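Local coordinates for penicillin-binding protein activator LpoB (Salmonella enterica subsp. enterica serovar Typhimurium, PDB 4Q6V) that probably regulates peptidoglycan synthesis as an outer-membrane lipoprotein that activates penicillin-binding protein 1B, the piece described being its C-terminal domain, at residues 97-102 against 116-121. Numbering follows the deposited sequence.
Sequences QYVLYS and QLMLVQ
Val99 and Met118 face each other as a hydrogen-bonded antiparallel pair: Val99 N reaches Met118 O at 2.9 Å, and Met118 N returns to Val99 O at 2.7 Å. A second such pair, Tyr101 with Gln116, fixes the register, and Val120 N closes the row on Gln97 O, which also accepts from a water held by Gln121 N.

On the face of Tyr98 and Leu100, the Tyr98 ring rises between Leu117 and Leu119: Leu117 CD1 meets Tyr98 CB at 3.7 Å, while Leu119 CD1 approaches Tyr98 CE1 obliquely at 3.7 Å. Gln97 CG lies over the rim of one face of the Tyr98 ring, and Tyr98 OH is anchored beyond the pair by Gly19 and Thr21.

On the other face, selenomethionine Met118 runs beside Val99, its chain bending at chi3 (85°) to bring CE within 4.0 Å of Val99 CB. Its SE lies at the edge of the Tyr101 ring, 5.3 Å from the centroid, a Met-aromatic contact, while Val99 CG1 sits over one ring face toward the rim. Tyr101 OH, buried without a polar partner in the model, is modelled doubtfully close to Met118 CE, at 3.0 Å. Helix 84-94 packs on this layer through Ala87, Ile88 and Ala91. The axes of 98-102 and 116-119 approach to 4.6 Å at 157°, as in a beta hairpin, here strands 98-106 and 112-119 of the mixed five-stranded sheet in the alpha-beta LpoB C-terminal domain.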
loop_
_atom_site.group_PDB
_atom_site.type_symbol
_atom_site.label_atom_id
_atom_site.label_comp_id
_atom_site.label_asym_id
_atom_site.label_seq_id
_atom_site.Cartn_x
_atom_site.Cartn_y
_atom_site.Cartn_z
ATOM N N GLN A 97 10.784 -3.159 5.718
ATOM C CA GLN A 97 11.553 -1.905 5.676
ATOM C C GLN A 97 10.668 -0.704 5.318
ATOM O O GLN A 97 10.925 0.430 5.765
ATOM C CB GLN A 97 12.699 -2.067 4.678
ATOM C CG GLN A 97 13.664 -0.874 4.614
ATOM C CD GLN A 97 14.824 -1.099 3.635
ATOM O OE1 GLN A 97 15.007 -2.201 3.086
ATOM N NE2 GLN A 97 15.624 -0.070 3.433
ATOM N N TYR A 98 9.627 -0.936 4.522
ATOM C CA TYR A 98 8.706 0.069 4.084
ATOM C C TYR A 98 7.259 -0.302 4.320
ATOM O O TYR A 98 6.887 -1.483 4.342
ATOM C CB TYR A 98 8.897 0.350 2.588
ATOM C CG TYR A 98 10.297 0.681 2.128
ATOM C CD1 TYR A 98 10.824 1.962 2.276
ATOM C CD2 TYR A 98 11.085 -0.274 1.532
ATOM C CE1 TYR A 98 12.105 2.263 1.837
ATOM C CE2 TYR A 98 12.361 0.009 1.103
ATOM C CZ TYR A 98 12.868 1.274 1.244
ATOM O OH TYR A 98 14.150 1.525 0.803
ATOM N N VAL A 99 6.438 0.739 4.510
ATOM C CA VAL A 99 4.996 0.590 4.440
ATOM C C VAL A 99 4.424 1.449 3.337
ATOM O O VAL A 99 4.740 2.665 3.227
ATOM C CB VAL A 99 4.314 0.921 5.792
ATOM C CG1 VAL A 99 2.834 1.048 5.624
ATOM C CG2 VAL A 99 4.601 -0.141 6.816
ATOM N N LEU A 100 3.565 0.850 2.522
ATOM C CA LEU A 100 2.882 1.599 1.465
ATOM C C LEU A 100 1.410 1.829 1.779
ATOM O O LEU A 100 0.639 0.851 1.909
ATOM C CB LEU A 100 3.091 0.933 0.102
ATOM C CG LEU A 100 2.460 1.652 -1.095
ATOM C CD1 LEU A 100 3.054 3.008 -1.312
ATOM C CD2 LEU A 100 2.710 0.803 -2.330
ATOM N N TYR A 101 1.051 3.100 1.927
ATOM C CA TYR A 101 -0.344 3.454 2.024
ATOM C C TYR A 101 -0.900 3.887 0.682
ATOM O O TYR A 101 -0.191 4.555 -0.057
ATOM C CB TYR A 101 -0.544 4.536 3.062
ATOM C CG TYR A 101 0.076 4.281 4.420
ATOM C CD1 TYR A 101 -0.611 3.585 5.409
ATOM C CD2 TYR A 101 1.323 4.829 4.734
ATOM C CE1 TYR A 101 -0.068 3.386 6.671
ATOM C CE2 TYR A 101 1.873 4.658 6.005
ATOM C CZ TYR A 101 1.171 3.947 6.953
ATOM O OH TYR A 101 1.743 3.740 8.194
ATOM N N SER A 102 -2.149 3.539 0.397
ATOM C CA SER A 102 -2.875 4.032 -0.767
ATOM C C SER A 102 -4.387 4.164 -0.521
ATOM O O SER A 102 -4.982 3.461 0.330
ATOM C CB SER A 102 -2.543 3.140 -1.983
ATOM O OG SER A 102 -2.976 1.840 -1.764
ATOM N N GLN A 116 1.495 6.753 -0.575
ATOM C CA GLN A 116 2.617 7.238 0.199
ATOM C C GLN A 116 3.485 6.097 0.748
ATOM O O GLN A 116 2.969 5.077 1.220
ATOM C CB GLN A 116 2.093 8.086 1.324
ATOM C CG GLN A 116 0.840 8.871 0.953
ATOM C CD GLN A 116 0.114 9.206 2.199
ATOM O OE1 GLN A 116 0.614 10.044 2.971
ATOM N NE2 GLN A 116 -1.037 8.557 2.411
ATOM N N LEU A 117 4.797 6.276 0.674
ATOM C CA LEU A 117 5.740 5.256 1.140
ATOM C C LEU A 117 6.467 5.672 2.397
ATOM O O LEU A 117 7.270 6.650 2.382
ATOM C CB LEU A 117 6.736 4.926 0.035
ATOM C CG LEU A 117 7.684 3.776 0.334
ATOM C CD1 LEU A 117 6.940 2.459 0.272
ATOM C CD2 LEU A 117 8.833 3.836 -0.648
HETATM N N MSE A 118 6.261 4.903 3.466
HETATM C CA MSE A 118 6.820 5.217 4.777
HETATM C C MSE A 118 8.009 4.345 5.058
HETATM O O MSE A 118 7.952 3.115 5.014
HETATM C CB MSE A 118 5.726 5.095 5.853
HETATM C CG MSE A 118 6.303 5.263 7.224
HETATM SE SE MSE A 118 4.913 5.443 8.579
HETATM C CE MSE A 118 4.645 3.515 8.842
ATOM N N LEU A 119 9.139 4.957 5.376
ATOM C CA LEU A 119 10.294 4.238 5.968
ATOM C C LEU A 119 10.016 3.801 7.396
ATOM O O LEU A 119 9.760 4.649 8.260
ATOM C CB LEU A 119 11.540 5.116 5.927
ATOM C CG LEU A 119 12.898 4.451 6.225
ATOM C CD1 LEU A 119 13.311 3.529 5.070
ATOM C CD2 LEU A 119 13.966 5.526 6.468
ATOM N N VAL A 120 10.032 2.483 7.637
ATOM C CA VAL A 120 9.637 1.940 8.926
ATOM C C VAL A 120 10.552 2.407 10.054
ATOM O O VAL A 120 10.110 2.914 11.081
ATOM C CB VAL A 120 9.539 0.377 8.902
ATOM C CG1 VAL A 120 9.379 -0.197 10.291
ATOM C CG2 VAL A 120 8.374 -0.045 8.019
ATOM N N GLN A 121 11.845 2.270 9.812
ATOM C CA GLN A 121 12.862 2.678 10.768
ATOM C C GLN A 121 12.552 3.981 11.495
ATOM O O GLN A 121 12.683 4.067 12.713
ATOM C CB GLN A 121 14.222 2.736 10.066
ATOM C CG GLN A 121 15.350 3.250 10.948
ATOM C CD GLN A 121 15.917 2.171 11.816
ATOM O OE1 GLN A 121 17.089 1.823 11.662
ATOM N NE2 GLN A 121 15.087 1.634 12.712
HETATM O O HOH W 1 13.157 1.044 7.574
#